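Local coordinates for protein putative dehydrogenase (Amycolatopsis orientalis, PDB 5A9S) that probably reduces imines to amines with NADPH as hydride donor, and binds NADP(+) and calcium ions, at residues T9-G14 with T32-S37; A120-P125 with V134-G139; K220-T225 with E279-S284. All coordinates share one frame; numbering follows the deposited sequence.

Interaction 1: T9-G14 with T32-S37; sequences TVAGLG and TVWNRS. With NAP (NADP nicotinamide-adenine-dinucleotide phosphate), chain D.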
loop_
_atom_site.group_PDB
_atom_site.type_symbol
_atom_site.label_atom_id
_atom_site.label_comp_id
_atom_site.label_asym_id
_atom_site.label_seq_id
_atom_site.Cartn_x
_atom_site.Cartn_y
_atom_site.Cartn_z
ATOM N N THR A 9 30.779 -0.182 20.208
ATOM C CA THR A 9 29.996 0.214 21.338
ATOM C C THR A 9 28.548 0.521 20.890
ATOM O O THR A 9 28.342 1.225 19.914
ATOM C CB THR A 9 30.559 1.475 21.948
ATOM O OG1 THR A 9 31.860 1.228 22.478
ATOM C CG2 THR A 9 29.626 1.991 23.047
ATOM N N VAL A 10 27.584 -0.004 21.623
ATOM C CA VAL A 10 26.193 0.309 21.457
ATOM C C VAL A 10 25.736 1.126 22.673
ATOM O O VAL A 10 25.829 0.642 23.840
ATOM C CB VAL A 10 25.350 -0.962 21.348
ATOM C CG1 VAL A 10 23.884 -0.612 21.247
ATOM C CG2 VAL A 10 25.804 -1.797 20.138
ATOM N N ALA A 11 25.283 2.345 22.400
ATOM C CA ALA A 11 24.662 3.239 23.394
ATOM C C ALA A 11 23.150 3.298 23.211
ATOM O O ALA A 11 22.656 3.838 22.222
ATOM C CB ALA A 11 25.250 4.628 23.268
ATOM N N GLY A 12 22.437 2.768 24.200
ATOM C CA GLY A 12 21.004 2.692 24.215
ATOM C C GLY A 12 20.607 1.221 24.147
ATOM O O GLY A 12 20.857 0.580 23.151
ATOM N N LEU A 13 19.950 0.691 25.178
ATOM C CA LEU A 13 19.613 -0.731 25.302
ATOM C C LEU A 13 18.117 -0.927 25.532
ATOM O O LEU A 13 17.683 -1.895 26.188
ATOM C CB LEU A 13 20.424 -1.424 26.398
ATOM C CG LEU A 13 21.922 -1.474 26.202
ATOM C CD1 LEU A 13 22.595 -2.192 27.368
ATOM C CD2 LEU A 13 22.289 -2.175 24.905
ATOM N N GLY A 14 17.318 -0.069 24.925
ATOM C CA GLY A 14 15.901 -0.381 24.717
ATOM C C GLY A 14 15.734 -1.613 23.833
ATOM O O GLY A 14 16.710 -2.287 23.491
ATOM N N THR A 32 30.855 -3.408 23.533
ATOM C CA THR A 32 30.653 -2.718 24.787
ATOM C C THR A 32 29.289 -2.075 24.733
ATOM O O THR A 32 28.979 -1.405 23.773
ATOM C CB THR A 32 31.720 -1.627 24.962
ATOM O OG1 THR A 32 32.989 -2.271 24.988
ATOM C CG2 THR A 32 31.511 -0.836 26.243
ATOM N N VAL A 33 28.496 -2.266 25.790
ATOM C CA VAL A 33 27.185 -1.703 25.861
ATOM C C VAL A 33 27.047 -0.622 26.919
ATOM O O VAL A 33 27.714 -0.653 27.964
ATOM C CB VAL A 33 26.092 -2.786 26.040
ATOM C CG1 VAL A 33 26.111 -3.713 24.832
ATOM C CG2 VAL A 33 26.255 -3.569 27.351
ATOM N N TRP A 34 26.144 0.317 26.679
ATOM C CA TRP A 34 25.852 1.348 27.641
ATOM C C TRP A 34 24.405 1.702 27.560
ATOM O O TRP A 34 23.848 1.733 26.498
ATOM C CB TRP A 34 26.671 2.595 27.362
ATOM C CG TRP A 34 26.362 3.803 28.311
ATOM C CD1 TRP A 34 26.938 4.056 29.504
ATOM C CD2 TRP A 34 25.395 4.853 28.111
ATOM N NE1 TRP A 34 26.435 5.190 30.056
ATOM C CE2 TRP A 34 25.491 5.718 29.226
ATOM C CE3 TRP A 34 24.478 5.155 27.104
ATOM C CZ2 TRP A 34 24.695 6.865 29.376
ATOM C CZ3 TRP A 34 23.667 6.330 27.250
ATOM C CH2 TRP A 34 23.812 7.171 28.374
ATOM N N ASN A 35 23.804 1.952 28.704
ATOM C CA ASN A 35 22.459 2.520 28.810
ATOM C C ASN A 35 22.399 3.461 30.016
ATOM O O ASN A 35 23.089 3.221 31.006
ATOM C CB ASN A 35 21.459 1.369 28.983
ATOM C CG ASN A 35 19.982 1.791 28.843
ATOM O OD1 ASN A 35 19.187 1.682 29.798
ATOM N ND2 ASN A 35 19.617 2.274 27.690
ATOM N N ARG A 36 21.535 4.476 29.976
ATOM C CA ARG A 36 21.355 5.336 31.167
ATOM C C ARG A 36 20.815 4.556 32.372
ATOM O O ARG A 36 21.450 4.515 33.438
ATOM C CB ARG A 36 20.493 6.551 30.828
ATOM C CG ARG A 36 20.218 7.490 31.997
ATOM C CD ARG A 36 19.087 8.464 31.723
ATOM N NE ARG A 36 17.915 7.779 31.174
ATOM C CZ ARG A 36 16.865 8.379 30.627
ATOM N NH1 ARG A 36 16.781 9.706 30.564
ATOM N NH2 ARG A 36 15.890 7.633 30.117
ATOM N N SER A 37 19.656 3.931 32.222
ATOM C CA SER A 37 19.104 3.127 33.277
ATOM C C SER A 37 19.882 1.808 33.391
ATOM O O SER A 37 20.005 1.093 32.387
ATOM C CB SER A 37 17.649 2.790 33.006
ATOM O OG SER A 37 16.948 3.987 32.823
HETATM P PA NAP D . 12.902 3.802 22.623
HETATM O O1A NAP D . 11.906 4.061 23.748
HETATM O O2A NAP D . 12.680 4.581 21.334
HETATM O O5B NAP D . 14.344 4.159 23.248
HETATM C C5B NAP D . 14.710 3.627 24.512
HETATM C C4B NAP D . 16.191 3.842 24.701
HETATM O O4B NAP D . 16.508 5.241 24.622
HETATM C C3B NAP D . 16.604 3.380 26.083
HETATM O O3B NAP D . 17.905 2.822 25.999
HETATM C C2B NAP D . 16.620 4.663 26.866
HETATM O O2B NAP D . 17.416 4.644 28.056
HETATM C C1B NAP D . 17.160 5.630 25.832
HETATM N N9A NAP D . 16.904 7.011 26.290
HETATM C C8A NAP D . 15.722 7.646 26.385
HETATM N N7A NAP D . 15.872 8.899 26.866
HETATM C C5A NAP D . 17.182 9.057 27.099
HETATM C C6A NAP D . 18.043 10.138 27.612
HETATM N N6A NAP D . 17.471 11.307 27.975
HETATM N N1A NAP D . 19.375 9.898 27.690
HETATM C C2A NAP D . 19.928 8.726 27.330
HETATM N N3A NAP D . 19.198 7.706 26.850
HETATM C C4A NAP D . 17.860 7.811 26.715
HETATM O O3 NAP D . 13.136 2.178 22.416
HETATM P PN NAP D . 14.098 1.328 21.388
HETATM O O1N NAP D . 13.322 0.136 20.885
HETATM O O2N NAP D . 15.561 1.148 21.837
HETATM O O5D NAP D . 14.121 2.301 20.113
HETATM C C5D NAP D . 15.222 3.077 19.666
HETATM C C4D NAP D . 14.785 3.695 18.336
HETATM O O4D NAP D . 14.849 2.831 17.187
HETATM C C3D NAP D . 13.312 4.178 18.377
HETATM O O3D NAP D . 13.119 5.489 18.919
HETATM C C2D NAP D . 12.784 4.068 16.971
HETATM O O2D NAP D . 12.562 5.338 16.387
HETATM C C1D NAP D . 13.825 3.213 16.225
HETATM N N1N NAP D . 13.081 2.088 15.606
HETATM C C2N NAP D . 12.306 1.280 16.396
HETATM C C3N NAP D . 11.559 0.215 15.863
HETATM C C7N NAP D . 10.735 -0.657 16.766
HETATM O O7N NAP D . 9.701 -1.142 16.293
HETATM N N7N NAP D . 11.140 -0.895 18.031
HETATM C C4N NAP D . 11.595 -0.028 14.479
HETATM C C5N NAP D . 12.371 0.812 13.685
HETATM C C6N NAP D . 13.108 1.876 14.263
HETATM P P2B NAP D . 16.744 4.155 29.437
HETATM O O1X NAP D . 17.777 4.551 30.468
HETATM O O2X NAP D . 15.557 5.071 29.608
HETATM O O3X NAP D . 16.455 2.658 29.169
#
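Leu13 reaches back over the neighbouring strand and meets Val33 almost at right angles, its CD1 3.8 Å from Val33 CB. CG, turned opposite the carbonyl carbon (chi1 -63°), directs both methyls onto Val33, while the backbone sets Leu13 CB 3.9 Å from Asn35 CB. An alanine here would remove both methyls and is likely to leave Val33 and Ala41 without the groups that pack on them. On the other face of the sheet Ala11 CB approaches the Trp34 ring obliquely, 3.9 Å from CE3; the indole swings there because its CG is trans to the backbone N (chi1 177°), and Ile55 and Ala58 of helix 55-60 pack on it. Thr9 and Thr32 lie side by side on this same face, and Thr9 OG1 is hydrogen-bonded to Ser62 and to the carbonyl of Ala58. Beneath these side chains the strands run parallel, joined by Val10 N to Thr32 O, Trp34 N to Val10 O and a nearly straight bond (179°) from Gly12 N to Trp34 O. This is the first beta-alpha-beta unit of a Rossmann fold: helix 15-26 connects the two strands, packing on the face of Val10 and Val33, and a GxGxxG-type turn follows the first. In that turn Leu13 N and Gly14 N each give a weak bond to NADP O3B. After the second strand, Ser37 N and Ser37 OG both hold NADP O1X at 2.6 Å, while Arg36 NH2 binds NADP O2X at 2.6 Å. The Arg36 guanidinium lies with one face on the adenine, NADP C5A being 3.3 Å above its plane.

Interaction 2: A120-P125 with V134-G139; sequences AIMVPP and VFLYSG. With NAP (NADP nicotinamide-adenine-dinucleotide phosphate), chain D.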
loop_
_atom_site.group_PDB
_atom_site.type_symbol
_atom_site.label_atom_id
_atom_site.label_comp_id
_atom_site.label_asym_id
_atom_site.label_seq_id
_atom_site.Cartn_x
_atom_site.Cartn_y
_atom_site.Cartn_z
ATOM N N ALA A 120 18.365 4.675 9.368
ATOM C CA ALA A 120 16.987 4.441 9.677
ATOM C C ALA A 120 16.761 2.952 9.627
ATOM O O ALA A 120 17.069 2.296 8.624
ATOM C CB ALA A 120 16.078 5.118 8.676
ATOM N N ILE A 121 16.205 2.416 10.709
ATOM C CA ILE A 121 16.037 0.979 10.836
ATOM C C ILE A 121 14.652 0.663 10.282
ATOM O O ILE A 121 13.661 1.199 10.756
ATOM C CB ILE A 121 16.123 0.521 12.291
ATOM C CG1 ILE A 121 17.490 0.905 12.868
ATOM C CG2 ILE A 121 15.916 -0.977 12.367
ATOM C CD1 ILE A 121 17.561 0.760 14.351
ATOM N N MET A 122 14.580 -0.199 9.270
ATOM C CA MET A 122 13.307 -0.383 8.569
ATOM C C MET A 122 12.534 -1.645 8.988
ATOM O O MET A 122 11.593 -2.028 8.303
ATOM C CB MET A 122 13.574 -0.374 7.059
ATOM C CG MET A 122 14.335 0.881 6.585
ATOM S SD MET A 122 13.556 2.452 7.066
ATOM C CE MET A 122 12.014 2.307 6.131
ATOM N N VAL A 123 12.917 -2.271 10.093
ATOM C CA VAL A 123 12.281 -3.491 10.562
ATOM C C VAL A 123 12.179 -3.440 12.060
ATOM O O VAL A 123 12.885 -2.686 12.682
ATOM C CB VAL A 123 13.087 -4.753 10.155
ATOM C CG1 VAL A 123 13.129 -4.929 8.645
ATOM C CG2 VAL A 123 14.511 -4.727 10.729
ATOM N N PRO A 124 11.309 -4.270 12.651
ATOM C CA PRO A 124 11.290 -4.318 14.094
ATOM C C PRO A 124 12.493 -5.052 14.702
ATOM O O PRO A 124 13.270 -5.732 13.992
ATOM C CB PRO A 124 9.959 -5.009 14.400
ATOM C CG PRO A 124 9.692 -5.880 13.215
ATOM C CD PRO A 124 10.307 -5.175 12.031
ATOM N N PRO A 125 12.724 -4.849 16.020
ATOM C CA PRO A 125 13.901 -5.356 16.740
ATOM C C PRO A 125 14.140 -6.819 16.511
ATOM O O PRO A 125 15.258 -7.211 16.242
ATOM C CB PRO A 125 13.525 -5.120 18.209
ATOM C CG PRO A 125 12.723 -3.860 18.167
ATOM C CD PRO A 125 11.947 -3.925 16.876
ATOM N N VAL A 134 16.684 -4.456 6.710
ATOM C CA VAL A 134 17.192 -3.389 5.877
ATOM C C VAL A 134 17.326 -2.134 6.743
ATOM O O VAL A 134 16.433 -1.824 7.522
ATOM C CB VAL A 134 16.269 -3.088 4.665
ATOM C CG1 VAL A 134 16.759 -1.869 3.896
ATOM C CG2 VAL A 134 16.201 -4.285 3.704
ATOM N N PHE A 135 18.465 -1.458 6.574
ATOM C CA PHE A 135 18.779 -0.210 7.238
ATOM C C PHE A 135 19.153 0.770 6.113
ATOM O O PHE A 135 19.965 0.447 5.251
ATOM C CB PHE A 135 20.005 -0.349 8.147
ATOM C CG PHE A 135 19.757 -0.984 9.475
ATOM C CD1 PHE A 135 19.024 -2.153 9.624
ATOM C CD2 PHE A 135 20.402 -0.461 10.610
ATOM C CE1 PHE A 135 18.867 -2.768 10.865
ATOM C CE2 PHE A 135 20.278 -1.097 11.842
ATOM C CZ PHE A 135 19.486 -2.240 11.966
ATOM N N LEU A 136 18.602 1.959 6.187
ATOM C CA LEU A 136 18.943 3.069 5.283
ATOM C C LEU A 136 19.978 3.979 5.954
ATOM O O LEU A 136 19.821 4.297 7.113
ATOM C CB LEU A 136 17.700 3.894 4.996
ATOM C CG LEU A 136 16.487 3.158 4.407
ATOM C CD1 LEU A 136 15.455 4.138 4.009
ATOM C CD2 LEU A 136 16.852 2.266 3.241
ATOM N N TYR A 137 21.025 4.359 5.218
ATOM C CA TYR A 137 22.078 5.196 5.716
ATOM C C TYR A 137 22.260 6.418 4.843
ATOM O O TYR A 137 22.095 6.382 3.612
ATOM C CB TYR A 137 23.432 4.432 5.758
ATOM C CG TYR A 137 23.440 3.317 6.746
ATOM C CD1 TYR A 137 23.633 3.579 8.099
ATOM C CD2 TYR A 137 23.159 2.004 6.358
ATOM C CE1 TYR A 137 23.580 2.566 9.030
ATOM C CE2 TYR A 137 23.165 0.965 7.268
ATOM C CZ TYR A 137 23.379 1.249 8.614
ATOM O OH TYR A 137 23.345 0.282 9.558
ATOM N N SER A 138 22.670 7.502 5.497
ATOM C CA SER A 138 23.138 8.681 4.860
ATOM C C SER A 138 24.276 9.316 5.663
ATOM O O SER A 138 24.288 9.266 6.903
ATOM C CB SER A 138 21.982 9.678 4.609
ATOM O OG SER A 138 21.285 10.123 5.746
ATOM N N GLY A 139 25.219 9.913 4.948
ATOM C CA GLY A 139 26.423 10.517 5.546
ATOM C C GLY A 139 27.642 10.175 4.702
ATOM O O GLY A 139 27.516 9.550 3.659
HETATM P PA NAP D . 12.902 3.802 22.623
HETATM O O1A NAP D . 11.906 4.061 23.748
HETATM O O2A NAP D . 12.680 4.581 21.334
HETATM O O5B NAP D . 14.344 4.159 23.248
HETATM C C5B NAP D . 14.710 3.627 24.512
HETATM C C4B NAP D . 16.191 3.842 24.701
HETATM O O4B NAP D . 16.508 5.241 24.622
HETATM C C3B NAP D . 16.604 3.380 26.083
HETATM O O3B NAP D . 17.905 2.822 25.999
HETATM C C2B NAP D . 16.620 4.663 26.866
HETATM O O2B NAP D . 17.416 4.644 28.056
HETATM C C1B NAP D . 17.160 5.630 25.832
HETATM N N9A NAP D . 16.904 7.011 26.290
HETATM C C8A NAP D . 15.722 7.646 26.385
HETATM N N7A NAP D . 15.872 8.899 26.866
HETATM C C5A NAP D . 17.182 9.057 27.099
HETATM C C6A NAP D . 18.043 10.138 27.612
HETATM N N6A NAP D . 17.471 11.307 27.975
HETATM N N1A NAP D . 19.375 9.898 27.690
HETATM C C2A NAP D . 19.928 8.726 27.330
HETATM N N3A NAP D . 19.198 7.706 26.850
HETATM C C4A NAP D . 17.860 7.811 26.715
HETATM O O3 NAP D . 13.136 2.178 22.416
HETATM P PN NAP D . 14.098 1.328 21.388
HETATM O O1N NAP D . 13.322 0.136 20.885
HETATM O O2N NAP D . 15.561 1.148 21.837
HETATM O O5D NAP D . 14.121 2.301 20.113
HETATM C C5D NAP D . 15.222 3.077 19.666
HETATM C C4D NAP D . 14.785 3.695 18.336
HETATM O O4D NAP D . 14.849 2.831 17.187
HETATM C C3D NAP D . 13.312 4.178 18.377
HETATM O O3D NAP D . 13.119 5.489 18.919
HETATM C C2D NAP D . 12.784 4.068 16.971
HETATM O O2D NAP D . 12.562 5.338 16.387
HETATM C C1D NAP D . 13.825 3.213 16.225
HETATM N N1N NAP D . 13.081 2.088 15.606
HETATM C C2N NAP D . 12.306 1.280 16.396
HETATM C C3N NAP D . 11.559 0.215 15.863
HETATM C C7N NAP D . 10.735 -0.657 16.766
HETATM O O7N NAP D . 9.701 -1.142 16.293
HETATM N N7N NAP D . 11.140 -0.895 18.031
HETATM C C4N NAP D . 11.595 -0.028 14.479
HETATM C C5N NAP D . 12.371 0.812 13.685
HETATM C C6N NAP D . 13.108 1.876 14.263
HETATM P P2B NAP D . 16.744 4.155 29.437
HETATM O O1X NAP D . 17.777 4.551 30.468
HETATM O O2X NAP D . 15.557 5.071 29.608
HETATM O O3X NAP D . 16.455 2.658 29.169
#
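Ala120 and Leu136 form an antiparallel hydrogen-bonded pair: Ala120 N donates to Leu136 O at 2.7 Å and Leu136 N returns the bond to Ala120 O at 2.9 Å. Ile121 and Phe135 follow as a non-hydrogen-bonded pair, and one further bond, from Met122 N to Val134 O, closes the ladder just past the end of strand 115-121. The side chains then sort onto two faces. On one, Ile121 and Phe135 lie side by side, pointing the same way, and CG1 of the isoleucine sits over the phenylalanine ring in a CH-pi contact, 3.9 Å from the centroid and 26° off the normal. Ile121 CG2 also reaches the ring, near CE1 and CZ. Leu20 of helix 15-26 touches Phe135, and Met16 touches Ile121. The two strands make a long-looped hairpin that adds an antiparallel strand to the parallel Rossmann sheet, with strand 156-159 beyond it. On the opposite face Met122 crosses Leu136 at about a right angle, CG to CG 3.8 Å; a bend at chi2 (-54°) turns the thioether back, bringing SD to 4.0 Å from Leu136 CD1. Asn171 of helix 166-193 packs against Met122, and aromatic side chains of the neighbouring subunit pack on Met122 and Val134. Beyond the ladder, 120-125 lines the nicotinamide: Ile121 O lies 3.2 Å from NADP C5N, Val123 O is 3.5 Å from C4N, the carbon that carries the hydride in NADPH, and Pro125 meets the carboxamide nitrogen N7N with its CD.

Interaction 3: K220-T225 with E279-S284; sequences KAEAPT and ESSYYS. With CA (calcium ion), chain C.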
loop_
_atom_site.group_PDB
_atom_site.type_symbol
_atom_site.label_atom_id
_atom_site.label_comp_id
_atom_site.label_asym_id
_atom_site.label_seq_id
_atom_site.Cartn_x
_atom_site.Cartn_y
_atom_site.Cartn_z
ATOM N N LYS A 220 3.214 3.111 -10.159
ATOM C CA LYS A 220 4.218 3.250 -11.247
ATOM C C LYS A 220 3.648 3.820 -12.546
ATOM O O LYS A 220 4.302 4.622 -13.162
ATOM C CB LYS A 220 4.901 1.939 -11.555
ATOM C CG LYS A 220 5.902 1.523 -10.504
ATOM C CD LYS A 220 6.366 0.136 -10.906
ATOM C CE LYS A 220 7.593 -0.337 -10.244
ATOM N NZ LYS A 220 7.699 -1.806 -10.475
ATOM N N ALA A 221 2.416 3.436 -12.923
ATOM C CA ALA A 221 1.748 4.002 -14.083
ATOM C C ALA A 221 1.516 5.506 -13.839
ATOM O O ALA A 221 1.824 6.327 -14.691
ATOM C CB ALA A 221 0.405 3.315 -14.345
ATOM N N GLU A 222 1.001 5.900 -12.680
ATOM C CA GLU A 222 0.748 7.334 -12.473
ATOM C C GLU A 222 2.048 8.166 -12.391
ATOM O O GLU A 222 2.023 9.350 -12.650
ATOM C CB GLU A 222 -0.105 7.549 -11.219
ATOM C CG GLU A 222 -1.589 7.167 -11.370
ATOM C CD GLU A 222 -2.382 8.098 -12.278
ATOM O OE1 GLU A 222 -2.094 9.355 -12.364
ATOM O OE2 GLU A 222 -3.304 7.540 -12.942
ATOM N N ALA A 223 3.162 7.566 -11.948
ATOM C CA ALA A 223 4.398 8.337 -11.672
ATOM C C ALA A 223 4.892 8.883 -13.014
ATOM O O ALA A 223 5.157 8.100 -13.910
ATOM C CB ALA A 223 5.457 7.469 -11.023
ATOM N N PRO A 224 4.964 10.216 -13.165
ATOM C CA PRO A 224 5.290 10.742 -14.474
ATOM C C PRO A 224 6.661 10.282 -15.008
ATOM O O PRO A 224 6.866 10.261 -16.198
ATOM C CB PRO A 224 5.177 12.258 -14.290
ATOM C CG PRO A 224 5.280 12.504 -12.831
ATOM C CD PRO A 224 4.700 11.283 -12.168
ATOM N N THR A 225 7.601 9.886 -14.160
ATOM C CA THR A 225 8.932 9.519 -14.657
ATOM C C THR A 225 9.200 8.051 -14.659
ATOM O O THR A 225 10.332 7.676 -14.739
ATOM C CB THR A 225 10.041 10.227 -13.860
ATOM O OG1 THR A 225 9.904 9.906 -12.476
ATOM C CG2 THR A 225 9.943 11.727 -14.070
ATOM N N GLU A 279 -10.120 16.239 -14.680
ATOM C CA GLU A 279 -9.651 15.812 -16.016
ATOM C C GLU A 279 -8.111 15.629 -16.049
ATOM O O GLU A 279 -7.616 14.922 -16.926
ATOM C CB GLU A 279 -10.132 16.748 -17.164
ATOM N N SER A 280 -7.358 16.165 -15.071
ATOM C CA SER A 280 -5.921 15.859 -14.990
ATOM C C SER A 280 -5.723 14.469 -14.410
ATOM O O SER A 280 -6.656 13.758 -13.994
ATOM C CB SER A 280 -5.079 16.898 -14.237
ATOM O OG SER A 280 -5.372 18.217 -14.645
ATOM N N SER A 281 -4.481 14.055 -14.414
ATOM C CA SER A 281 -4.143 12.749 -13.907
ATOM C C SER A 281 -4.314 12.690 -12.356
ATOM O O SER A 281 -4.290 13.727 -11.694
ATOM C CB SER A 281 -2.699 12.472 -14.258
ATOM O OG SER A 281 -2.445 11.114 -14.004
ATOM N N TYR A 282 -4.499 11.488 -11.811
ATOM C CA TYR A 282 -4.602 11.257 -10.346
ATOM C C TYR A 282 -3.366 11.851 -9.655
ATOM O O TYR A 282 -3.481 12.482 -8.631
ATOM C CB TYR A 282 -4.716 9.745 -9.976
ATOM C CG TYR A 282 -5.211 9.570 -8.520
ATOM C CD1 TYR A 282 -4.347 9.665 -7.443
ATOM C CD2 TYR A 282 -6.534 9.302 -8.243
ATOM C CE1 TYR A 282 -4.796 9.587 -6.134
ATOM C CE2 TYR A 282 -7.002 9.209 -6.949
ATOM C CZ TYR A 282 -6.124 9.331 -5.896
ATOM O OH TYR A 282 -6.577 9.196 -4.629
ATOM N N TYR A 283 -2.204 11.701 -10.264
ATOM C CA TYR A 283 -0.921 12.070 -9.632
ATOM C C TYR A 283 -0.905 13.513 -9.274
ATOM O O TYR A 283 -0.289 13.891 -8.265
ATOM C CB TYR A 283 0.272 11.758 -10.536
ATOM C CG TYR A 283 1.592 11.667 -9.800
ATOM C CD1 TYR A 283 2.387 12.805 -9.600
ATOM C CD2 TYR A 283 2.065 10.437 -9.354
ATOM C CE1 TYR A 283 3.598 12.727 -8.944
ATOM C CE2 TYR A 283 3.288 10.346 -8.715
ATOM C CZ TYR A 283 4.036 11.502 -8.516
ATOM O OH TYR A 283 5.186 11.400 -7.845
ATOM N N SER A 284 -1.648 14.326 -10.030
ATOM C CA SER A 284 -1.715 15.761 -9.766
ATOM C C SER A 284 -2.331 16.162 -8.421
ATOM O O SER A 284 -2.090 17.273 -7.928
ATOM C CB SER A 284 -2.366 16.501 -10.941
ATOM O OG SER A 284 -3.744 16.228 -11.027
HETATM CA CA CA C . 4.324 6.242 -15.009
HETATM O O HOH W 1 -4.935 9.418 -13.636
HETATM O O HOH W 2 3.635 7.663 -17.034
#
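Glu222, on the last turn of helix 199-222, reaches across to the backbone and side chains of 281-283. Its chain leaves with CG opposite the carbonyl carbon (chi1 -74°) and bends again at chi2, which brings the carboxylate to the start of the 3-10 turn. OE1 accepts from Tyr283 N at 3.2 Å, the donor standing well above the carboxylate plane, and from Ser281 OG, a bond modelled so short that its exact length is doubtful. OE2 takes a bond from a water at 2.6 Å; this same water accepts from Tyr282 N at 2.8 Å, and Ala235 N is a second donor to OE2. The carboxylate thus gathers donors from the beginning of the turn and is likely to be stabilised there as an anion. Ser281 O is in turn held by Ser284, whose OG donates at 2.6 Å and whose N adds a longer bond. Tyr283 carries the apolar half. With CG trans to the backbone N (chi1 -160°), its ring swings under the proline: Pro224 CD stands over the ring centre, a CH-pi contact 3.6 Å from the centroid and only 6° off the normal. Ala223 CA meets CE2 of the same ring obliquely, at 3.7 Å. The same helix end shapes a calcium site: Lys220 O, Ala221 O and Ala223 O bind the ion with Ile226 O and a water, and of the three only Ala223 touches Tyr283. Tyr282 turns its ring away from Glu222 to pack on Leu269, and its OH is hydrogen-bonded to a polar side chain of the neighbouring subunit. The contact therefore joins the C-terminal end of helix 199-222 to the turn that follows helix 260-277, within the helical C-terminal domain.

Overall arrangement
The three contacts follow one another along the chain. Interactions 1 and 2 share the eight-stranded sheet of the N-terminal domain, their centres about 18 Å apart, and they touch opposite parts of the same NADP: interaction 1 the adenosine and its 2'-phosphate, interaction 2 the nicotinamide. Strands 8-11 and 31-34 lie towards one edge of the sheet, 115-121 and 134-139 towards the other edge. Interaction 3 lies in the helical C-terminal domain, its centre about 29 Å from that of interaction 2 and 46 Å from that of interaction 1. Long helix 166-193 leads from the cofactor domain to this distant one, so cofactor binding and the calcium site belong to separate domains.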